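Local coordinates for protein RpfR (PDB 6DGG) that is a PAS-fold protein that holds lauric acid in a long pocket between its antiparallel sheet and the helices packed against it, at residues I10-L13 with I19-F22; E28-K33 with T44-P49; T60-F63 with S68-V71. All blocks are in the same frame, centred on the assembly; numbering follows the deposited sequence.

Contact 1 (I10-L13 with I19-F22); sequences IVIL and IQRF
Val11 and Phe22 lie side by side and point the same way, the CG2 methyl of Val11 coming to 3.9 Å from CD1 of the Phe22 ring. On the same face of the hairpin, a methyl of Leu13 (CD2) meets CG1 of Ile19 at 4.0 Å. These apolar residues suit the buried face. On the reverse face Ile12 runs beside the aliphatic start of Arg21, its CD1 3.9 Å from CB of Arg21: with chi2 at 177° the isoleucine is extended and carries this methyl alongside CB and CG. The backbones are joined by Ile12 N to Arg21 O (3.0 Å) and by Gln20 N to Ile12 O (2.7 Å, nearly straight at 170°). Because Gln20 and Arg21 both face Ile12, the register slips by one residue. Further out, the guanidinium end of Arg21 turns away to a salt bridge with Glu34, a long polar chain suiting this exposed position, and NE2 of Gln20 bonds to Asn18 O. Leu13 and Ile19 touch Val42 of helix 42-46, while Val11 and Phe22 touch the lauric acid. The arrangement is a beta hairpin with a classic beta bulge, at the edge of the antiparallel PAS-fold sheet.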
loop_
_atom_site.group_PDB
_atom_site.type_symbol
_atom_site.label_atom_id
_atom_site.label_comp_id
_atom_site.label_asym_id
_atom_site.label_seq_id
_atom_site.Cartn_x
_atom_site.Cartn_y
_atom_site.Cartn_z
ATOM N N ILE A 10 -6.628 -0.228 2.064
ATOM C CA ILE A 10 -6.233 1.106 2.504
ATOM C C ILE A 10 -5.013 0.950 3.400
ATOM O O ILE A 10 -5.094 0.343 4.472
ATOM C CB ILE A 10 -7.379 1.812 3.250
ATOM C CG1 ILE A 10 -8.629 1.892 2.364
ATOM C CG2 ILE A 10 -6.959 3.188 3.698
ATOM C CD1 ILE A 10 -8.433 2.566 1.001
ATOM N N VAL A 11 -3.883 1.489 2.956
ATOM C CA VAL A 11 -2.615 1.386 3.664
ATOM C C VAL A 11 -2.021 2.784 3.749
ATOM O O VAL A 11 -1.969 3.506 2.746
ATOM C CB VAL A 11 -1.665 0.411 2.942
ATOM C CG1 VAL A 11 -0.328 0.298 3.668
ATOM C CG2 VAL A 11 -2.319 -0.975 2.810
ATOM N N ILE A 12 -1.608 3.184 4.950
ATOM C CA ILE A 12 -0.981 4.478 5.174
ATOM C C ILE A 12 0.496 4.236 5.447
ATOM O O ILE A 12 0.850 3.353 6.235
ATOM C CB ILE A 12 -1.659 5.237 6.324
ATOM C CG1 ILE A 12 -3.147 5.415 6.006
ATOM C CG2 ILE A 12 -0.983 6.587 6.553
ATOM C CD1 ILE A 12 -3.937 6.092 7.110
ATOM N N LEU A 13 1.350 4.999 4.765
ATOM C CA LEU A 13 2.795 4.813 4.790
ATOM C C LEU A 13 3.471 6.106 5.213
ATOM O O LEU A 13 2.949 7.202 4.988
ATOM C CB LEU A 13 3.317 4.509 3.386
ATOM C CG LEU A 13 2.731 3.327 2.626
ATOM C CD1 LEU A 13 3.319 3.264 1.224
ATOM C CD2 LEU A 13 2.991 2.039 3.373
ATOM N N ILE A 19 4.643 0.998 7.465
ATOM C CA ILE A 19 3.185 0.963 7.495
ATOM C C ILE A 19 2.689 1.588 8.791
ATOM O O ILE A 19 3.153 1.253 9.889
ATOM C CB ILE A 19 2.687 -0.483 7.349
ATOM C CG1 ILE A 19 3.046 -1.023 5.962
ATOM C CG2 ILE A 19 1.166 -0.576 7.600
ATOM C CD1 ILE A 19 2.981 -2.527 5.839
ATOM N N GLN A 20 1.710 2.476 8.664
ATOM C CA GLN A 20 1.092 3.150 9.792
ATOM C C GLN A 20 -0.312 2.651 10.090
ATOM O O GLN A 20 -0.708 2.608 11.261
ATOM C CB GLN A 20 1.071 4.655 9.522
ATOM C CG GLN A 20 2.412 5.184 9.027
ATOM C CD GLN A 20 3.527 5.022 10.051
ATOM O OE1 GLN A 20 3.327 5.265 11.242
ATOM N NE2 GLN A 20 4.703 4.598 9.591
ATOM N N ARG A 21 -1.076 2.304 9.053
ATOM C CA ARG A 21 -2.396 1.696 9.166
ATOM C C ARG A 21 -2.570 0.734 7.996
ATOM O O ARG A 21 -1.957 0.899 6.933
ATOM C CB ARG A 21 -3.528 2.737 9.137
ATOM C CG ARG A 21 -3.603 3.668 10.343
ATOM C CD ARG A 21 -5.038 3.774 10.858
ATOM N NE ARG A 21 -5.459 2.521 11.480
ATOM C CZ ARG A 21 -6.569 2.361 12.194
ATOM N NH1 ARG A 21 -7.400 3.375 12.389
ATOM N NH2 ARG A 21 -6.840 1.176 12.715
ATOM N N PHE A 22 -3.444 -0.251 8.195
ATOM C CA PHE A 22 -3.563 -1.403 7.301
ATOM C C PHE A 22 -4.947 -1.971 7.579
ATOM O O PHE A 22 -5.190 -2.485 8.675
ATOM C CB PHE A 22 -2.463 -2.387 7.692
ATOM C CG PHE A 22 -2.282 -3.588 6.795
ATOM C CD1 PHE A 22 -1.509 -3.503 5.640
ATOM C CD2 PHE A 22 -2.755 -4.835 7.181
ATOM C CE1 PHE A 22 -1.274 -4.622 4.851
ATOM C CE2 PHE A 22 -2.518 -5.969 6.392
ATOM C CZ PHE A 22 -1.771 -5.856 5.228
#

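Contact 2 (E28-K33 with T44-P49); sequences EYTGLK and TLFMSP
Thr30 meets Phe46 through its methyl because of how each side chain leaves its backbone. In Thr30 a chi1 of 65° sets OG1 between the backbone N and the carbonyl carbon, turned back onto its own chain, and so gives CG2 to the neighbouring helix. In Phe46 a chi1 of -62° places CG opposite the carbonyl carbon and sends the ring across to that methyl. CG2 of Thr30 then lies 3.5 Å from CE1 of Phe46, the two side chains crossing at roughly a right angle. Phe46, a residue of the lauric acid pocket, offers a large apolar ring to both the helix end and the ligand. Leu32 slides past the ring in the opposite direction, its CD1 4.0 Å from CZ of Phe46; the same methyl lies 4.2 Å from CD1 of Leu45. Leu45 also folds onto its sequence neighbour, with CG 3.6 Å above the centre of the Phe46 ring. A threonine serves two purposes here: while its methyl packs, OG1 of Thr30 accepts from Leu32 N at 3.2 Å, forming an ST turn, and also bonds to Ser26 O. That turn helps to fix Leu32 as the chain leaves the helix through Gly31, whose positive phi of 78° comes easily to glycine. The contact thus joins the C-terminal ends of helices 24-30 and 42-46. Val37 of the short helix 34-37 touches Leu32 and Leu45, Phe22 lies against Thr30 and Ile19 against Phe46, both from strand 19-22, and a backbone bond to Lys76 ties Phe46 to strand 69-77.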
loop_
_atom_site.group_PDB
_atom_site.type_symbol
_atom_site.label_atom_id
_atom_site.label_comp_id
_atom_site.label_asym_id
_atom_site.label_seq_id
_atom_site.Cartn_x
_atom_site.Cartn_y
_atom_site.Cartn_z
ATOM N N GLU A 28 -7.344 -9.457 4.943
ATOM C CA GLU A 28 -7.920 -10.616 4.268
ATOM C C GLU A 28 -7.066 -11.059 3.082
ATOM O O GLU A 28 -6.881 -12.262 2.854
ATOM C CB GLU A 28 -9.357 -10.316 3.852
ATOM C CG GLU A 28 -10.304 -10.158 5.037
ATOM C CD GLU A 28 -11.682 -9.657 4.634
ATOM O OE1 GLU A 28 -12.049 -9.790 3.448
ATOM O OE2 GLU A 28 -12.397 -9.126 5.510
ATOM N N TYR A 29 -6.511 -10.104 2.326
ATOM C CA TYR A 29 -5.689 -10.463 1.172
ATOM C C TYR A 29 -4.368 -11.101 1.576
ATOM O O TYR A 29 -3.830 -11.925 0.829
ATOM C CB TYR A 29 -5.393 -9.226 0.319
ATOM C CG TYR A 29 -6.390 -8.988 -0.791
ATOM C CD1 TYR A 29 -6.293 -9.676 -1.998
ATOM C CD2 TYR A 29 -7.418 -8.073 -0.645
ATOM C CE1 TYR A 29 -7.206 -9.469 -3.017
ATOM C CE2 TYR A 29 -8.337 -7.862 -1.654
ATOM C CZ TYR A 29 -8.219 -8.554 -2.846
ATOM O OH TYR A 29 -9.126 -8.352 -3.863
ATOM N N THR A 30 -3.815 -10.726 2.729
ATOM C CA THR A 30 -2.437 -11.077 3.061
ATOM C C THR A 30 -2.305 -12.109 4.164
ATOM O O THR A 30 -1.244 -12.733 4.279
ATOM C CB THR A 30 -1.655 -9.831 3.505
ATOM O OG1 THR A 30 -2.215 -9.328 4.729
ATOM C CG2 THR A 30 -1.674 -8.756 2.426
ATOM N N GLY A 31 -3.336 -12.298 4.980
ATOM C CA GLY A 31 -3.244 -13.150 6.144
ATOM C C GLY A 31 -2.529 -12.529 7.320
ATOM O O GLY A 31 -2.255 -13.236 8.294
ATOM N N LEU A 32 -2.234 -11.230 7.267
ATOM C CA LEU A 32 -1.492 -10.528 8.310
ATOM C C LEU A 32 -2.399 -9.487 8.956
ATOM O O LEU A 32 -3.178 -8.819 8.266
ATOM C CB LEU A 32 -0.245 -9.834 7.723
ATOM C CG LEU A 32 0.830 -10.767 7.137
ATOM C CD1 LEU A 32 1.959 -9.977 6.481
ATOM C CD2 LEU A 32 1.369 -11.699 8.182
ATOM N N LYS A 33 -2.309 -9.361 10.280
ATOM C CA LYS A 33 -3.092 -8.368 10.998
ATOM C C LYS A 33 -2.385 -7.018 10.991
ATOM O O LYS A 33 -1.152 -6.932 10.933
ATOM C CB LYS A 33 -3.316 -8.796 12.450
ATOM C CG LYS A 33 -4.023 -10.120 12.633
ATOM C CD LYS A 33 -4.173 -10.450 14.118
ATOM C CE LYS A 33 -4.666 -11.878 14.333
ATOM N NZ LYS A 33 -4.700 -12.266 15.776
ATOM N N THR A 44 9.334 -4.404 0.873
ATOM C CA THR A 44 9.976 -5.705 0.995
ATOM C C THR A 44 8.976 -6.770 1.420
ATOM O O THR A 44 9.155 -7.951 1.101
ATOM C CB THR A 44 11.159 -5.625 1.960
ATOM O OG1 THR A 44 10.692 -5.242 3.253
ATOM C CG2 THR A 44 12.178 -4.600 1.479
ATOM N N LEU A 45 7.904 -6.369 2.100
ATOM C CA LEU A 45 6.924 -7.327 2.591
ATOM C C LEU A 45 5.958 -7.780 1.498
ATOM O O LEU A 45 5.569 -8.953 1.468
ATOM C CB LEU A 45 6.170 -6.706 3.768
ATOM C CG LEU A 45 5.180 -7.536 4.585
ATOM C CD1 LEU A 45 5.749 -8.890 4.967
ATOM C CD2 LEU A 45 4.801 -6.747 5.838
ATOM N N PHE A 46 5.556 -6.885 0.590
ATOM C CA PHE A 46 4.431 -7.169 -0.303
ATOM C C PHE A 46 4.747 -7.046 -1.789
ATOM O O PHE A 46 3.821 -7.137 -2.611
ATOM C CB PHE A 46 3.222 -6.285 0.030
ATOM C CG PHE A 46 2.674 -6.508 1.402
ATOM C CD1 PHE A 46 2.163 -7.743 1.762
ATOM C CD2 PHE A 46 2.680 -5.485 2.344
ATOM C CE1 PHE A 46 1.649 -7.950 3.028
ATOM C CE2 PHE A 46 2.174 -5.685 3.606
ATOM C CZ PHE A 46 1.660 -6.923 3.956
ATOM N N MET A 47 6.007 -6.853 -2.173
ATOM C CA MET A 47 6.320 -6.661 -3.577
ATOM C C MET A 47 7.531 -7.485 -3.987
ATOM O O MET A 47 8.440 -7.749 -3.193
ATOM C CB MET A 47 6.575 -5.185 -3.903
ATOM C CG MET A 47 5.443 -4.256 -3.507
ATOM S SD MET A 47 5.814 -2.550 -3.934
ATOM C CE MET A 47 4.465 -1.725 -3.097
ATOM N N SER A 48 7.523 -7.889 -5.251
ATOM C CA SER A 48 8.685 -8.491 -5.867
ATOM C C SER A 48 9.814 -7.465 -5.919
ATOM O O SER A 48 9.577 -6.264 -5.787
ATOM C CB SER A 48 8.341 -8.902 -7.293
ATOM O OG SER A 48 8.101 -7.741 -8.069
ATOM N N PRO A 49 11.061 -7.911 -6.116
ATOM C CA PRO A 49 12.157 -6.935 -6.143
ATOM C C PRO A 49 11.960 -5.844 -7.176
ATOM O O PRO A 49 12.216 -4.667 -6.884
ATOM C CB PRO A 49 13.392 -7.801 -6.413
ATOM C CG PRO A 49 13.042 -9.119 -5.797
ATOM C CD PRO A 49 11.565 -9.294 -6.080
#

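Contact 3 (T60-F63 with S68-V71); sequences TGFF and SYEV. With DAO (lauric acid), chain B.
The ring of Tyr69 works through two of its edges, meeting another aromatic ring at one and a ligand oxygen at the other. Along the first edge, CE1 of Tyr69 comes to 3.5 Å from CD1 of Phe62. The ring centroids are 5.5 Å apart and the planes are inclined at 53°, an oblique pairing. Phe62, with CG opposite its backbone N (chi1 180°), reaches out from helix 49-65 so that CD1 meets Tyr69 while CE1 lies 4.1 Å from Ser68 N, this nitrogen standing near the plane of the ring. Its remaining surroundings include Phe90 and Leu102, an apolar setting suited to phenylalanine. Tyr69 begins strand 69-77; a chi1 of 70° sets CG between the backbone N and the carbonyl carbon, and from there the ring runs off the strand with its hydroxyl directed into the pocket. There OH donates to O2 of the lauric acid at 2.7 Å, and that oxygen lies in the plane of the tyrosine ring. Two residues on, the CG1 methyl of Val71 comes to 3.5 Å from the same O2. Asn88 ND2 also bonds to the Tyr69 hydroxyl, and the acid is further bonded to Arg73, Ser55 and Asn58. So many polar partners, an arginine among them, suggest that the acid head is probably bound as a carboxylate; the Asn88 bond would help orient the tyrosine and could strengthen its donation.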
loop_
_atom_site.group_PDB
_atom_site.type_symbol
_atom_site.label_atom_id
_atom_site.label_comp_id
_atom_site.label_asym_id
_atom_site.label_seq_id
_atom_site.Cartn_x
_atom_site.Cartn_y
_atom_site.Cartn_z
ATOM N N THR A 60 9.592 7.867 -2.511
ATOM C CA THR A 60 10.618 8.852 -2.199
ATOM C C THR A 60 10.466 10.097 -3.063
ATOM O O THR A 60 10.608 11.221 -2.571
ATOM C CB THR A 60 11.992 8.221 -2.385
ATOM O OG1 THR A 60 12.072 7.034 -1.590
ATOM C CG2 THR A 60 13.102 9.175 -1.961
ATOM N N GLY A 61 10.184 9.920 -4.356
ATOM C CA GLY A 61 9.957 11.075 -5.205
ATOM C C GLY A 61 8.717 11.850 -4.807
ATOM O O GLY A 61 8.715 13.084 -4.813
ATOM N N PHE A 62 7.645 11.134 -4.455
ATOM C CA PHE A 62 6.408 11.782 -4.032
ATOM C C PHE A 62 6.650 12.670 -2.823
ATOM O O PHE A 62 6.139 13.794 -2.754
ATOM C CB PHE A 62 5.356 10.718 -3.707
ATOM C CG PHE A 62 4.039 11.280 -3.250
ATOM C CD1 PHE A 62 3.148 11.831 -4.155
ATOM C CD2 PHE A 62 3.692 11.263 -1.906
ATOM C CE1 PHE A 62 1.941 12.357 -3.730
ATOM C CE2 PHE A 62 2.480 11.789 -1.478
ATOM C CZ PHE A 62 1.609 12.338 -2.392
ATOM N N PHE A 63 7.440 12.192 -1.861
ATOM C CA PHE A 63 7.697 12.998 -0.671
ATOM C C PHE A 63 8.530 14.231 -0.977
ATOM O O PHE A 63 8.465 15.214 -0.227
ATOM C CB PHE A 63 8.299 12.148 0.453
ATOM C CG PHE A 63 7.258 11.507 1.328
ATOM C CD1 PHE A 63 6.657 10.314 0.963
ATOM C CD2 PHE A 63 6.855 12.121 2.495
ATOM C CE1 PHE A 63 5.679 9.742 1.757
ATOM C CE2 PHE A 63 5.881 11.560 3.294
ATOM C CZ PHE A 63 5.294 10.367 2.934
ATOM N N SER A 68 -0.786 14.264 -6.100
ATOM C CA SER A 68 -1.556 13.030 -5.996
ATOM C C SER A 68 -1.596 12.333 -7.350
ATOM O O SER A 68 -1.638 12.976 -8.402
ATOM C CB SER A 68 -2.982 13.323 -5.524
ATOM O OG SER A 68 -3.742 13.968 -6.523
ATOM N N TYR A 69 -1.616 11.004 -7.319
ATOM C CA TYR A 69 -1.422 10.239 -8.542
ATOM C C TYR A 69 -2.024 8.852 -8.391
ATOM O O TYR A 69 -2.395 8.421 -7.296
ATOM C CB TYR A 69 0.070 10.144 -8.893
ATOM C CG TYR A 69 0.885 9.270 -7.954
ATOM C CD1 TYR A 69 1.333 9.759 -6.727
ATOM C CD2 TYR A 69 1.209 7.959 -8.294
ATOM C CE1 TYR A 69 2.087 8.967 -5.866
ATOM C CE2 TYR A 69 1.963 7.155 -7.441
ATOM C CZ TYR A 69 2.388 7.661 -6.230
ATOM O OH TYR A 69 3.131 6.881 -5.373
ATOM N N GLU A 70 -2.121 8.157 -9.521
ATOM C CA GLU A 70 -2.525 6.763 -9.551
ATOM C C GLU A 70 -1.407 5.924 -10.146
ATOM O O GLU A 70 -0.633 6.390 -10.990
ATOM C CB GLU A 70 -3.805 6.541 -10.385
ATOM C CG GLU A 70 -5.012 7.212 -9.811
ATOM C CD GLU A 70 -6.285 6.951 -10.576
ATOM O OE1 GLU A 70 -6.309 6.067 -11.466
ATOM O OE2 GLU A 70 -7.265 7.656 -10.271
ATOM N N VAL A 71 -1.334 4.677 -9.697
ATOM C CA VAL A 71 -0.314 3.749 -10.161
ATOM C C VAL A 71 -0.879 2.344 -10.065
ATOM O O VAL A 71 -1.732 2.060 -9.219
ATOM C CB VAL A 71 0.975 3.903 -9.318
ATOM C CG1 VAL A 71 0.750 3.429 -7.895
ATOM C CG2 VAL A 71 2.144 3.157 -9.962
HETATM O O1 DAO B . 4.248 2.368 -6.198
HETATM O O2 DAO B . 3.718 4.472 -6.339
HETATM C C1 DAO B . 3.772 3.403 -5.666
HETATM C C2 DAO B . 3.299 3.331 -4.204
HETATM C C3 DAO B . 2.419 2.089 -3.948
HETATM C C4 DAO B . 2.214 1.759 -2.453
HETATM C C5 DAO B . 1.217 0.593 -2.307
HETATM C C6 DAO B . 0.997 0.042 -0.876
HETATM C C7 DAO B . 0.872 -1.501 -0.954
HETATM C C8 DAO B . -0.046 -2.160 0.085
HETATM C C9 DAO B . -0.201 -3.644 -0.280
HETATM C C10 DAO B . -0.755 -4.528 0.847
HETATM C C11 DAO B . -2.284 -4.605 0.856
HETATM C C12 DAO B . -2.799 -5.625 -0.162
#

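How the contacts relate
The three contacts lie in series along one PAS domain and meet around the lauric acid. Contacts 1 and 2, with centres 12 Å apart, touch directly: CZ of Phe22 lies 3.8 Å from CZ of Phe46, and CD1 of Ile19 lies 4.0 Å from CE2 of Phe46, so hairpin and helix ends share one apolar cluster. Val11 of contact 1 and Phe46 of contact 2 each bring a side chain to about 4 Å from the ligand, along its hydrocarbon chain. Contact 3 sits at the carboxyl end, its centre about 15 Å from that of contact 1 and about 20 Å from that of contact 2, across the chain's centre; the same sheet links it to contact 1.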